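Local coordinates for protein yopT (Bacillus subtilis, PDB 2DLB) that is of unknown function but forms a homodimer whose two subunits interleave their long beta strands, and comes from the SPbeta prophage, at the interface of chains A and B. Sequence-based numbering; all coordinates share one arbitrary frame. Chains: chain A/B, yopT.

The interface of chains A and B. Residues chain A 14-16, 30, 33-34, 37; chain B 8, 10, 43, 55-56.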
loop_
_atom_site.group_PDB
_atom_site.type_symbol
_atom_site.label_atom_id
_atom_site.label_comp_id
_atom_site.label_asym_id
_atom_site.label_seq_id
_atom_site.Cartn_x
_atom_site.Cartn_y
_atom_site.Cartn_z
ATOM N N ILE A 14 -2.842 1.259 -7.843
ATOM C CA ILE A 14 -1.565 1.510 -8.517
ATOM C C ILE A 14 -1.747 1.284 -10.018
ATOM O O ILE A 14 -2.722 0.663 -10.480
ATOM C CB ILE A 14 -0.411 0.661 -7.997
ATOM C CG1 ILE A 14 -0.619 -0.828 -8.189
ATOM C CG2 ILE A 14 -0.170 0.976 -6.503
ATOM C CD1 ILE A 14 0.665 -1.632 -8.300
ATOM N N VAL A 15 -0.822 1.846 -10.790
ATOM C CA VAL A 15 -0.816 1.771 -12.244
ATOM C C VAL A 15 0.486 1.120 -12.661
ATOM O O VAL A 15 1.542 1.580 -12.215
ATOM C CB VAL A 15 -1.130 3.157 -12.889
ATOM C CG1 VAL A 15 -0.115 4.242 -12.651
ATOM C CG2 VAL A 15 -1.336 3.025 -14.423
ATOM N N LEU A 16 0.416 0.045 -13.468
ATOM C CA LEU A 16 1.586 -0.689 -13.954
ATOM C C LEU A 16 1.404 -0.925 -15.455
ATOM O O LEU A 16 0.380 -1.519 -15.853
ATOM C CB LEU A 16 1.797 -2.066 -13.395
ATOM C CG LEU A 16 2.706 -2.413 -12.249
ATOM C CD1 LEU A 16 2.553 -3.912 -11.978
ATOM C CD2 LEU A 16 4.158 -2.011 -12.500
ATOM N N VAL A 30 1.820 -8.895 -14.547
ATOM C CA VAL A 30 1.519 -8.110 -13.370
ATOM C C VAL A 30 1.237 -9.020 -12.201
ATOM O O VAL A 30 1.652 -8.748 -11.056
ATOM C CB VAL A 30 0.283 -7.182 -13.626
ATOM C CG1 VAL A 30 -0.336 -6.656 -12.352
ATOM C CG2 VAL A 30 0.746 -6.100 -14.611
ATOM N N ILE A 33 4.394 -10.250 -10.500
ATOM C CA ILE A 33 5.008 -9.178 -9.698
ATOM C C ILE A 33 4.277 -9.071 -8.364
ATOM O O ILE A 33 4.878 -9.018 -7.291
ATOM C CB ILE A 33 4.999 -7.842 -10.435
ATOM C CG1 ILE A 33 5.980 -7.845 -11.622
ATOM C CG2 ILE A 33 5.277 -6.621 -9.525
ATOM C CD1 ILE A 33 5.775 -6.711 -12.616
ATOM N N CYS A 34 2.966 -9.018 -8.396
ATOM C CA CYS A 34 2.182 -8.794 -7.178
ATOM C C CYS A 34 2.259 -10.004 -6.248
ATOM O O CYS A 34 2.375 -9.816 -5.048
ATOM C CB CYS A 34 0.752 -8.465 -7.585
ATOM S SG CYS A 34 0.554 -6.823 -8.320
ATOM N N LEU A 37 5.016 -9.898 -3.898
ATOM C CA LEU A 37 4.995 -8.873 -2.876
ATOM C C LEU A 37 4.252 -9.312 -1.613
ATOM O O LEU A 37 4.337 -8.612 -0.615
ATOM C CB LEU A 37 4.282 -7.603 -3.353
ATOM C CG LEU A 37 4.902 -6.891 -4.554
ATOM C CD1 LEU A 37 4.020 -5.744 -5.034
ATOM C CD2 LEU A 37 6.328 -6.450 -4.199
ATOM N N ILE B 8 -4.285 -1.821 -10.516
ATOM C CA ILE B 8 -4.326 -2.907 -9.546
ATOM C C ILE B 8 -4.711 -2.357 -8.199
ATOM O O ILE B 8 -4.175 -1.308 -7.765
ATOM C CB ILE B 8 -2.948 -3.611 -9.457
ATOM C CG1 ILE B 8 -2.427 -4.045 -10.846
ATOM C CG2 ILE B 8 -3.029 -4.783 -8.521
ATOM C CD1 ILE B 8 -1.283 -3.266 -11.353
ATOM N N LEU B 10 -4.518 -2.747 -4.326
ATOM C CA LEU B 10 -3.746 -3.355 -3.246
ATOM C C LEU B 10 -4.450 -3.080 -1.928
ATOM O O LEU B 10 -4.690 -1.928 -1.614
ATOM C CB LEU B 10 -2.322 -2.819 -3.201
ATOM C CG LEU B 10 -1.513 -2.701 -4.477
ATOM C CD1 LEU B 10 -0.108 -2.111 -4.188
ATOM C CD2 LEU B 10 -1.338 -4.019 -5.213
ATOM N N VAL B 43 4.268 4.196 -3.988
ATOM C CA VAL B 43 4.306 3.228 -2.887
ATOM C C VAL B 43 5.354 2.198 -3.206
ATOM O O VAL B 43 5.501 1.781 -4.378
ATOM C CB VAL B 43 2.930 2.578 -2.635
ATOM C CG1 VAL B 43 2.430 1.824 -3.835
ATOM C CG2 VAL B 43 2.908 1.691 -1.398
ATOM N N PHE B 55 5.952 1.532 -7.167
ATOM C CA PHE B 55 4.761 1.632 -7.963
ATOM C C PHE B 55 4.126 3.035 -7.906
ATOM O O PHE B 55 4.106 3.655 -6.861
ATOM C CB PHE B 55 3.710 0.634 -7.527
ATOM C CG PHE B 55 4.267 -0.773 -7.550
ATOM C CD1 PHE B 55 4.305 -1.470 -8.749
ATOM C CD2 PHE B 55 4.772 -1.378 -6.438
ATOM C CE1 PHE B 55 4.852 -2.728 -8.849
ATOM C CE2 PHE B 55 5.331 -2.674 -6.499
ATOM C CZ PHE B 55 5.365 -3.325 -7.698
ATOM N N LYS B 56 3.661 3.481 -9.033
ATOM C CA LYS B 56 2.919 4.735 -9.128
ATOM C C LYS B 56 1.536 4.552 -8.530
ATOM O O LYS B 56 0.800 3.638 -8.866
ATOM C CB LYS B 56 2.775 5.161 -10.577
ATOM C CG LYS B 56 2.020 6.458 -10.797
ATOM C CD LYS B 56 2.021 6.838 -12.258
ATOM C CE LYS B 56 1.103 8.059 -12.499
ATOM N NZ LYS B 56 1.320 8.609 -13.871
HETATM O O HOH W 1 3.923 1.733 -11.306
#
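A:Ile14 and B:Ile8 pair as antiparallel strand neighbours through two backbone hydrogen bonds, A:Ile14 N to B:Ile8 O and B:Ile8 N to A:Ile14 O, each 2.9 Å, while on the other flank of the same strand A:Val15 N donates to B:Lys56 O at 3.1 Å. Beside this last bond, water 1 joins the carbonyl oxygen A:Val15 O to the amide B:Lys56 N, standing in for the second direct bond of this antiparallel bridge. Apolar side chains fill one face of the sheet. The ring of B:Phe55, with CG anti to its own carbonyl carbon (chi1 -56°), reaches between strand 3-19 and the end of helix 23-35 of chain A: A:Leu16 CD2, from the strand, meets its edge in the ring plane, 3.8 Å from CE1, and CD1 of the loop residue A:Leu37 lies 3.6 Å from CE2 at the far end. A:Ile33, in the helix, slides past in the opposite direction, bringing its CG2 branch near CZ. A:Ile14 spreads its branches in two directions: CD1 lies above the ring plane, offset to the CG-CD1 border, 3.7 Å from B:Phe55 CD1, while CG2 packs against B:Val43 CG1 and B:Leu10 CD1. B:Ile8 points its CD1 tip to tip at A:Val30 CG1, 3.7 Å away, and the same methyl touches A:Leu16 CB, whose side chain crosses at a slant. On the opposite face, A:Val15 CG1 lies along the extended B:Lys56 chain, whose poor order makes this contact less certain. Strand 3-19 of chain A thus runs between strands 3-19 and 52-69 of chain B, and helix 23-35 of chain A backs the apolar face; the two-fold repeats this patch with the chains exchanged, knitting the homodimer together.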